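Local coordinates for protein 2-hydroxyhepta-2,4-diene-1, 7-dioateisomerase (Mycobacterium abscessus, PDB 3R6O) that probably catalyses the isomerisation of 2-hydroxyhepta-2,4-diene-1,7-dioate as a magnesium-binding enzyme of the fumarylacetoacetate hydrolase family, at residues Q105-L109 / V268-L274; S138-P142 / P221-W225; A145-T151 / Y216-P221. All coordinates share one frame; numbering follows the deposited sequence.

Contact 1: Q105-L109 / V268-L274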
loop_
_atom_site.group_PDB
_atom_site.type_symbol
_atom_site.label_atom_id
_atom_site.label_comp_id
_atom_site.label_asym_id
_atom_site.label_seq_id
_atom_site.Cartn_x
_atom_site.Cartn_y
_atom_site.Cartn_z
ATOM N N GLN A 105 1.314 3.508 -3.539
ATOM C CA GLN A 105 0.213 3.185 -2.665
ATOM C C GLN A 105 -1.059 3.715 -3.267
ATOM O O GLN A 105 -1.029 4.696 -4.028
ATOM C CB GLN A 105 0.390 3.735 -1.249
ATOM C CG GLN A 105 0.368 5.258 -1.128
ATOM C CD GLN A 105 0.900 5.782 0.187
ATOM O OE1 GLN A 105 0.651 5.181 1.257
ATOM N NE2 GLN A 105 1.612 6.928 0.131
ATOM N N VAL A 106 -2.162 3.058 -2.912
ATOM C CA VAL A 106 -3.476 3.471 -3.382
ATOM C C VAL A 106 -4.392 3.733 -2.202
ATOM O O VAL A 106 -4.736 2.812 -1.449
ATOM C CB VAL A 106 -4.086 2.420 -4.301
ATOM C CG1 VAL A 106 -5.460 2.915 -4.857
ATOM C CG2 VAL A 106 -3.040 2.090 -5.426
ATOM N N ILE A 107 -4.694 5.009 -2.022
ATOM C CA ILE A 107 -5.545 5.485 -0.948
ATOM C C ILE A 107 -6.945 5.657 -1.501
ATOM O O ILE A 107 -7.114 6.143 -2.619
ATOM C CB ILE A 107 -5.070 6.844 -0.406
ATOM C CG1 ILE A 107 -3.608 6.778 0.033
ATOM C CG2 ILE A 107 -6.005 7.329 0.768
ATOM C CD1 ILE A 107 -3.280 5.664 0.896
ATOM N N ALA A 108 -7.950 5.238 -0.746
ATOM C CA ALA A 108 -9.363 5.444 -1.127
ATOM C C ALA A 108 -10.122 6.076 0.035
ATOM O O ALA A 108 -9.978 5.637 1.210
ATOM C CB ALA A 108 -10.052 4.082 -1.520
ATOM N N LEU A 109 -10.971 7.049 -0.286
ATOM C CA LEU A 109 -11.785 7.701 0.724
ATOM C C LEU A 109 -13.206 7.134 0.759
ATOM O O LEU A 109 -13.882 7.043 -0.275
ATOM C CB LEU A 109 -11.804 9.199 0.463
ATOM C CG LEU A 109 -10.983 10.097 1.338
ATOM C CD1 LEU A 109 -9.458 9.784 1.219
ATOM C CD2 LEU A 109 -11.387 11.584 0.919
ATOM N N VAL A 268 -5.400 13.745 3.680
ATOM C CA VAL A 268 -4.661 12.485 3.519
ATOM C C VAL A 268 -3.189 12.678 3.890
ATOM O O VAL A 268 -2.629 11.903 4.677
ATOM C CB VAL A 268 -4.785 11.917 2.104
ATOM C CG1 VAL A 268 -3.764 10.756 1.893
ATOM C CG2 VAL A 268 -6.236 11.478 1.845
ATOM N N SER A 269 -2.577 13.740 3.366
ATOM C CA SER A 269 -1.154 13.961 3.603
ATOM C C SER A 269 -0.872 14.478 5.014
ATOM O O SER A 269 0.272 14.563 5.422
ATOM C CB SER A 269 -0.530 14.890 2.568
ATOM O OG SER A 269 -0.861 16.251 2.799
ATOM N N ALA A 270 -1.888 14.855 5.760
ATOM C CA ALA A 270 -1.698 15.190 7.174
ATOM C C ALA A 270 -1.204 13.987 8.003
ATOM O O ALA A 270 -0.604 14.174 9.056
ATOM C CB ALA A 270 -2.981 15.782 7.780
ATOM N N THR A 271 -1.482 12.758 7.565
ATOM C CA THR A 271 -1.041 11.569 8.319
ATOM C C THR A 271 -0.250 10.538 7.499
ATOM O O THR A 271 0.417 9.663 8.068
ATOM C CB THR A 271 -2.240 10.858 9.010
ATOM O OG1 THR A 271 -2.875 9.962 8.097
ATOM C CG2 THR A 271 -3.213 11.895 9.610
ATOM N N ILE A 272 -0.300 10.658 6.170
ATOM C CA ILE A 272 0.423 9.778 5.228
ATOM C C ILE A 272 1.318 10.577 4.259
ATOM O O ILE A 272 0.855 11.446 3.544
ATOM C CB ILE A 272 -0.559 8.898 4.399
ATOM C CG1 ILE A 272 -1.346 7.980 5.350
ATOM C CG2 ILE A 272 0.194 8.069 3.383
ATOM C CD1 ILE A 272 -2.553 7.266 4.684
ATOM N N ALA A 273 2.618 10.277 4.266
ATOM C CA ALA A 273 3.549 10.888 3.361
ATOM C C ALA A 273 3.350 10.329 1.942
ATOM O O ALA A 273 3.229 9.120 1.748
ATOM C CB ALA A 273 4.995 10.664 3.866
ATOM N N LEU A 274 3.237 11.227 0.967
ATOM C CA LEU A 274 2.910 10.848 -0.400
ATOM C C LEU A 274 4.124 10.985 -1.333
ATOM O O LEU A 274 4.929 11.892 -1.172
ATOM C CB LEU A 274 1.775 11.742 -0.903
ATOM C CG LEU A 274 0.450 11.678 -0.158
ATOM C CD1 LEU A 274 -0.551 12.751 -0.719
ATOM C CD2 LEU A 274 -0.125 10.263 -0.248
#
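Gln105 and Leu274, like Ile107 and Val268, bring their CA atoms no closer than 8.4 Å, so the strand starting at Val106 and residues 268-274, which lead from helix 261-269 into a loop, meet through side chains. Gln105 reaches across: with its chain extended beyond CG (chi2 -165°), NE2 donates to Ala273 O at 3.2 Å, N-H...O 142°. The acceptor lies in the plane of the amide, whose OE1 passes 3.6 Å from Ile272 CG2. The same NE2 also bonds Asp278, while OE1 takes a bond with Ser135 of the second subunit, so partners at both polar atoms hold the amide's rotation. Farther along the strand the contact turns apolar. Ile107 and Ile272 meet tip to tip, CD1 to CD1 at 4.2 Å, and Val268 offers one branch to each of two strand residues, CG1 to Ile107 CG2 and CG2 to Leu109 CD1, the latter at 3.7 Å. Val268 O accepts from both Thr271 N and Ile272 N. Helix 261-269, through Val268, and the loop after it pack on strand 106-110 of the large mixed sheet, buried at the interface with the second subunit, whose Thr137 also bonds Ala273 O; the Leu109 side chain lies about 6 Å from the bound magnesium.

Contact 2: S138-P142 / P221-W225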
loop_
_atom_site.group_PDB
_atom_site.type_symbol
_atom_site.label_atom_id
_atom_site.label_comp_id
_atom_site.label_asym_id
_atom_site.label_seq_id
_atom_site.Cartn_x
_atom_site.Cartn_y
_atom_site.Cartn_z
ATOM N N SER A 138 -4.354 -4.559 -6.919
ATOM C CA SER A 138 -5.731 -4.468 -7.361
ATOM C C SER A 138 -5.881 -3.646 -8.659
ATOM O O SER A 138 -6.924 -3.745 -9.321
ATOM C CB SER A 138 -6.655 -3.887 -6.292
ATOM O OG SER A 138 -6.373 -2.528 -5.974
ATOM N N ILE A 139 -4.864 -2.820 -8.967
ATOM C CA ILE A 139 -4.915 -1.878 -10.078
ATOM C C ILE A 139 -5.157 -2.644 -11.361
ATOM O O ILE A 139 -4.622 -3.760 -11.559
ATOM C CB ILE A 139 -3.597 -1.062 -10.222
ATOM C CG1 ILE A 139 -3.518 0.014 -9.143
ATOM C CG2 ILE A 139 -3.407 -0.488 -11.691
ATOM C CD1 ILE A 139 -4.515 1.209 -9.297
ATOM N N SER A 140 -5.972 -2.031 -12.201
ATOM C CA SER A 140 -6.509 -2.650 -13.382
ATOM C C SER A 140 -6.840 -1.599 -14.413
ATOM O O SER A 140 -6.926 -0.400 -14.109
ATOM C CB SER A 140 -7.803 -3.388 -13.041
ATOM O OG SER A 140 -7.884 -4.488 -13.883
ATOM N N GLY A 141 -7.080 -2.062 -15.628
ATOM C CA GLY A 141 -7.263 -1.168 -16.765
ATOM C C GLY A 141 -8.703 -0.813 -17.059
ATOM O O GLY A 141 -9.620 -1.397 -16.500
ATOM N N PRO A 142 -8.920 0.105 -18.000
ATOM C CA PRO A 142 -10.263 0.638 -18.278
ATOM C C PRO A 142 -11.214 -0.251 -19.050
ATOM O O PRO A 142 -12.379 0.123 -19.218
ATOM C CB PRO A 142 -9.952 1.860 -19.137
ATOM C CG PRO A 142 -8.726 1.455 -19.847
ATOM C CD PRO A 142 -7.905 0.819 -18.792
ATOM N N PRO A 221 -10.012 -0.800 -11.009
ATOM C CA PRO A 221 -9.993 -0.285 -12.362
ATOM C C PRO A 221 -9.645 1.209 -12.412
ATOM O O PRO A 221 -10.104 1.976 -11.579
ATOM C CB PRO A 221 -11.422 -0.525 -12.858
ATOM C CG PRO A 221 -11.967 -1.586 -11.999
ATOM C CD PRO A 221 -11.295 -1.425 -10.687
ATOM N N THR A 222 -8.833 1.599 -13.392
ATOM C CA THR A 222 -8.399 2.997 -13.581
ATOM C C THR A 222 -8.257 3.319 -15.073
ATOM O O THR A 222 -8.066 2.411 -15.905
ATOM C CB THR A 222 -7.004 3.252 -12.939
ATOM O OG1 THR A 222 -6.009 2.430 -13.572
ATOM C CG2 THR A 222 -7.014 2.972 -11.452
ATOM N N GLY A 223 -8.324 4.614 -15.408
ATOM C CA GLY A 223 -8.204 5.059 -16.802
ATOM C C GLY A 223 -9.556 5.392 -17.427
ATOM O O GLY A 223 -10.595 5.379 -16.754
ATOM N N PRO A 224 -9.571 5.622 -18.737
ATOM C CA PRO A 224 -8.507 5.269 -19.687
ATOM C C PRO A 224 -7.281 6.186 -19.766
ATOM O O PRO A 224 -6.306 5.824 -20.440
ATOM C CB PRO A 224 -9.243 5.252 -21.042
ATOM C CG PRO A 224 -10.417 6.152 -20.860
ATOM C CD PRO A 224 -10.825 5.994 -19.402
ATOM N N TRP A 225 -7.312 7.355 -19.135
ATOM C CA TRP A 225 -6.149 8.217 -19.218
ATOM C C TRP A 225 -5.923 9.072 -18.006
ATOM O O TRP A 225 -6.830 9.307 -17.210
ATOM C CB TRP A 225 -6.203 9.069 -20.513
ATOM C CG TRP A 225 -7.432 9.923 -20.694
ATOM C CD1 TRP A 225 -7.757 11.036 -19.985
ATOM C CD2 TRP A 225 -8.469 9.768 -21.683
ATOM N NE1 TRP A 225 -8.943 11.555 -20.425
ATOM C CE2 TRP A 225 -9.396 10.810 -21.477
ATOM C CE3 TRP A 225 -8.708 8.841 -22.706
ATOM C CZ2 TRP A 225 -10.547 10.959 -22.252
ATOM C CZ3 TRP A 225 -9.833 8.983 -23.482
ATOM C CH2 TRP A 225 -10.749 10.041 -23.257
#
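Thr222 holds OG1 between its backbone N and carbonyl carbon (chi1 62°), which turns the hydroxyl to Ser140 O, 3.0 Å away, and leaves CG2 beside the backbone N, facing Ile139. There CG2 meets Ile139 CD1 at 3.7 Å, the two side chains crossing at about a right angle. Ser140 O also receives the backbone N of Thr222 at 2.9 Å, with an N-H...O angle of 136° and the donor lifted 38° out of the carbonyl plane. The hydroxyl proton has a second possible acceptor, so its bond to this oxygen is not settled. Pro221 CA adds a C-H...O contact to the same carbonyl, and Ser140 pairs with Pro221 in a parallel bridge whose CA atoms are 4.3 Å apart. Beyond the bridge the contact passes to proline rings. Pro142 CD rests 3.3 Å from Thr222 O, and Pro142 CB comes within 3.7 Å of Pro224 CA, at the residue that follows a cis peptide bond. Gly223 carries the chain past the Pro142 ring. The short parallel pair 139-140/220-221 is buried beside the large mixed sheet: Pro221 and Gly223 bond by their backbones to Asn188 and Leu186 of strand 181-192. Strand 312-320 supplies Met314 and Leu316 against the Pro221 ring, while Ala98 in a loop touches both Ile139 and Thr222.

Contact 3: A145-T151 / Y216-P221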
loop_
_atom_site.group_PDB
_atom_site.type_symbol
_atom_site.label_atom_id
_atom_site.label_comp_id
_atom_site.label_asym_id
_atom_site.label_seq_id
_atom_site.Cartn_x
_atom_site.Cartn_y
_atom_site.Cartn_z
ATOM N N ALA A 145 -11.771 -6.949 -17.153
ATOM C CA ALA A 145 -12.814 -7.550 -16.370
ATOM C C ALA A 145 -12.584 -7.323 -14.885
ATOM O O ALA A 145 -11.438 -7.325 -14.407
ATOM C CB ALA A 145 -12.932 -9.021 -16.641
ATOM N N VAL A 146 -13.681 -7.117 -14.179
ATOM C CA VAL A 146 -13.722 -7.270 -12.718
ATOM C C VAL A 146 -14.087 -8.706 -12.413
ATOM O O VAL A 146 -15.053 -9.236 -12.960
ATOM C CB VAL A 146 -14.791 -6.351 -12.099
ATOM C CG1 VAL A 146 -14.986 -6.676 -10.579
ATOM C CG2 VAL A 146 -14.351 -4.895 -12.313
ATOM N N ILE A 147 -13.312 -9.332 -11.535
ATOM C CA ILE A 147 -13.424 -10.747 -11.296
ATOM C C ILE A 147 -13.869 -10.880 -9.874
ATOM O O ILE A 147 -13.134 -10.518 -8.965
ATOM C CB ILE A 147 -12.084 -11.463 -11.455
ATOM C CG1 ILE A 147 -11.530 -11.327 -12.910
ATOM C CG2 ILE A 147 -12.209 -12.907 -11.034
ATOM C CD1 ILE A 147 -12.363 -11.982 -13.950
ATOM N N ALA A 148 -15.087 -11.376 -9.692
ATOM C CA ALA A 148 -15.632 -11.571 -8.354
ATOM C C ALA A 148 -15.092 -12.863 -7.773
ATOM O O ALA A 148 -15.342 -13.952 -8.331
ATOM C CB ALA A 148 -17.133 -11.607 -8.403
ATOM N N PRO A 149 -14.382 -12.768 -6.638
ATOM C CA PRO A 149 -13.747 -13.952 -6.127
ATOM C C PRO A 149 -14.765 -14.981 -5.668
ATOM O O PRO A 149 -15.906 -14.623 -5.369
ATOM C CB PRO A 149 -12.930 -13.429 -4.947
ATOM C CG PRO A 149 -13.617 -12.180 -4.524
ATOM C CD PRO A 149 -14.248 -11.618 -5.721
ATOM N N ARG A 150 -14.328 -16.244 -5.641
ATOM C CA ARG A 150 -15.058 -17.370 -5.074
ATOM C C ARG A 150 -15.642 -17.059 -3.702
ATOM O O ARG A 150 -16.720 -17.507 -3.386
ATOM C CB ARG A 150 -14.135 -18.608 -4.904
ATOM C CG ARG A 150 -13.065 -18.726 -5.939
ATOM C CD ARG A 150 -12.563 -20.153 -6.111
ATOM N NE ARG A 150 -11.646 -20.456 -5.022
ATOM C CZ ARG A 150 -10.385 -20.027 -4.947
ATOM N NH1 ARG A 150 -9.853 -19.280 -5.914
ATOM N NH2 ARG A 150 -9.646 -20.351 -3.889
ATOM N N THR A 151 -14.923 -16.287 -2.896
ATOM C CA THR A 151 -15.342 -15.988 -1.517
ATOM C C THR A 151 -16.367 -14.817 -1.338
ATOM O O THR A 151 -16.600 -14.377 -0.206
ATOM C CB THR A 151 -14.108 -15.703 -0.657
ATOM O OG1 THR A 151 -13.355 -14.637 -1.243
ATOM C CG2 THR A 151 -13.205 -16.922 -0.590
ATOM N N TYR A 216 -8.520 -7.317 -3.709
ATOM C CA TYR A 216 -8.320 -8.422 -4.668
ATOM C C TYR A 216 -7.827 -7.882 -6.028
ATOM O O TYR A 216 -8.189 -6.755 -6.371
ATOM C CB TYR A 216 -9.631 -9.099 -4.920
ATOM C CG TYR A 216 -10.131 -10.048 -3.839
ATOM C CD1 TYR A 216 -9.889 -11.408 -3.941
ATOM C CD2 TYR A 216 -10.864 -9.592 -2.755
ATOM C CE1 TYR A 216 -10.395 -12.299 -3.029
ATOM C CE2 TYR A 216 -11.384 -10.518 -1.799
ATOM C CZ TYR A 216 -11.126 -11.846 -1.965
ATOM O OH TYR A 216 -11.588 -12.798 -1.093
ATOM N N PRO A 217 -7.148 -8.716 -6.842
ATOM C CA PRO A 217 -6.898 -8.303 -8.226
ATOM C C PRO A 217 -8.180 -7.900 -8.945
ATOM O O PRO A 217 -9.215 -8.526 -8.746
ATOM C CB PRO A 217 -6.332 -9.564 -8.870
ATOM C CG PRO A 217 -5.691 -10.325 -7.708
ATOM C CD PRO A 217 -6.706 -10.108 -6.616
ATOM N N THR A 218 -8.070 -6.883 -9.786
ATOM C CA THR A 218 -9.162 -6.301 -10.581
ATOM C C THR A 218 -10.057 -5.333 -9.811
ATOM O O THR A 218 -10.943 -4.719 -10.432
ATOM C CB THR A 218 -10.040 -7.325 -11.340
ATOM O OG1 THR A 218 -11.028 -7.929 -10.485
ATOM C CG2 THR A 218 -9.225 -8.403 -12.019
ATOM N N PHE A 219 -9.852 -5.205 -8.487
ATOM C CA PHE A 219 -10.702 -4.339 -7.660
ATOM C C PHE A 219 -10.408 -2.819 -7.744
ATOM O O PHE A 219 -11.120 -2.022 -7.126
ATOM C CB PHE A 219 -10.690 -4.796 -6.190
ATOM C CG PHE A 219 -11.580 -5.969 -5.886
ATOM C CD1 PHE A 219 -11.926 -6.897 -6.850
ATOM C CD2 PHE A 219 -12.060 -6.146 -4.598
ATOM C CE1 PHE A 219 -12.762 -7.970 -6.535
ATOM C CE2 PHE A 219 -12.875 -7.221 -4.273
ATOM C CZ PHE A 219 -13.214 -8.132 -5.232
ATOM N N CYS A 220 -9.399 -2.404 -8.500
ATOM C CA CYS A 220 -9.158 -0.959 -8.726
ATOM C C CYS A 220 -8.963 -0.614 -10.199
ATOM O O CYS A 220 -7.868 -0.201 -10.629
ATOM C CB CYS A 220 -7.986 -0.436 -7.900
ATOM S SG CYS A 220 -8.007 1.384 -7.714
ATOM N N PRO A 221 -10.012 -0.800 -11.009
ATOM C CA PRO A 221 -9.993 -0.285 -12.362
ATOM C C PRO A 221 -9.645 1.209 -12.412
ATOM O O PRO A 221 -10.104 1.976 -11.579
ATOM C CB PRO A 221 -11.422 -0.525 -12.858
ATOM C CG PRO A 221 -11.967 -1.586 -11.999
ATOM C CD PRO A 221 -11.295 -1.425 -10.687
HETATM O O HOH W 1 -10.608 -10.923 -8.112
#
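Pro149 points CG at one face of the Tyr216 ring, the two side chains crossing at about a right angle; CG stands 3.6 Å from the centroid and 15° off the normal, a CH-pi contact, and CB of the same proline approaches CE1 at the rim. The Phe219 ring receives Tyr216 CB over the centre of one face, while Ile147 O lies at its edge in plane, 3.5 Å from CE1, and Pro149 CD borders it at CZ. Pro149 thus touches both aromatic rings, CB and CG on Tyr216 and chiefly CD on Phe219. The tyrosine hydroxyl extends past the proline to Thr151, where OH donates a weak hydrogen bond to OG1 (2.6 Å). Thr218 makes the main polar link. Its OG1, set between backbone N and carbonyl carbon (chi1 81°), accepts from Ile147 N at 2.9 Å on a nearly straight line, N-H...O 164°, and gives its own proton to Pro217 O, in the carbonyl plane and on a lone pair. A water donates to both Ile147 O (2.7 Å) and Pro217 O (2.8 Å), adding a water-mediated link between the segments. Phe219 N to Tyr216 O, 3.1 Å, closes the type II turn that presents Thr218 OG1 to Ile147. Strand 146-148 is an outermost strand of a five-stranded sheet within this chain, bonded by its backbone to 312-320, and the turn packs against it. Leu155 and Ile190, from strands 155-165 and 181-192, touch both Val146 and Phe219, while Thr271 and Arg171 of the second subunit reach Tyr216 and Pro149.

Contacts 2 and 3 share Pro221 and continue one another: Ser138 O to Cys220 N (2.9 Å) and Ser140 N to Cys220 O (3.1 Å) are probable hydrogen bonds joining strands 139-140 and 220-221. Contact 1, whose centre is 19 Å from that of contact 2 and 23 Å from that of contact 3, meets both through Val106: CG2 touches Ile139 CD1 at 4.2 Å and CG1 touches Cys220 SG at 4.1 Å. Magnesium, held by Glu160 and Asp189, lies about 6 Å from the Leu109 side chain but about 11 Å from those of Pro221 and Phe219. Contacts 1 and 3 both border the second subunit, where Thr271 packs on the other chain's Tyr216.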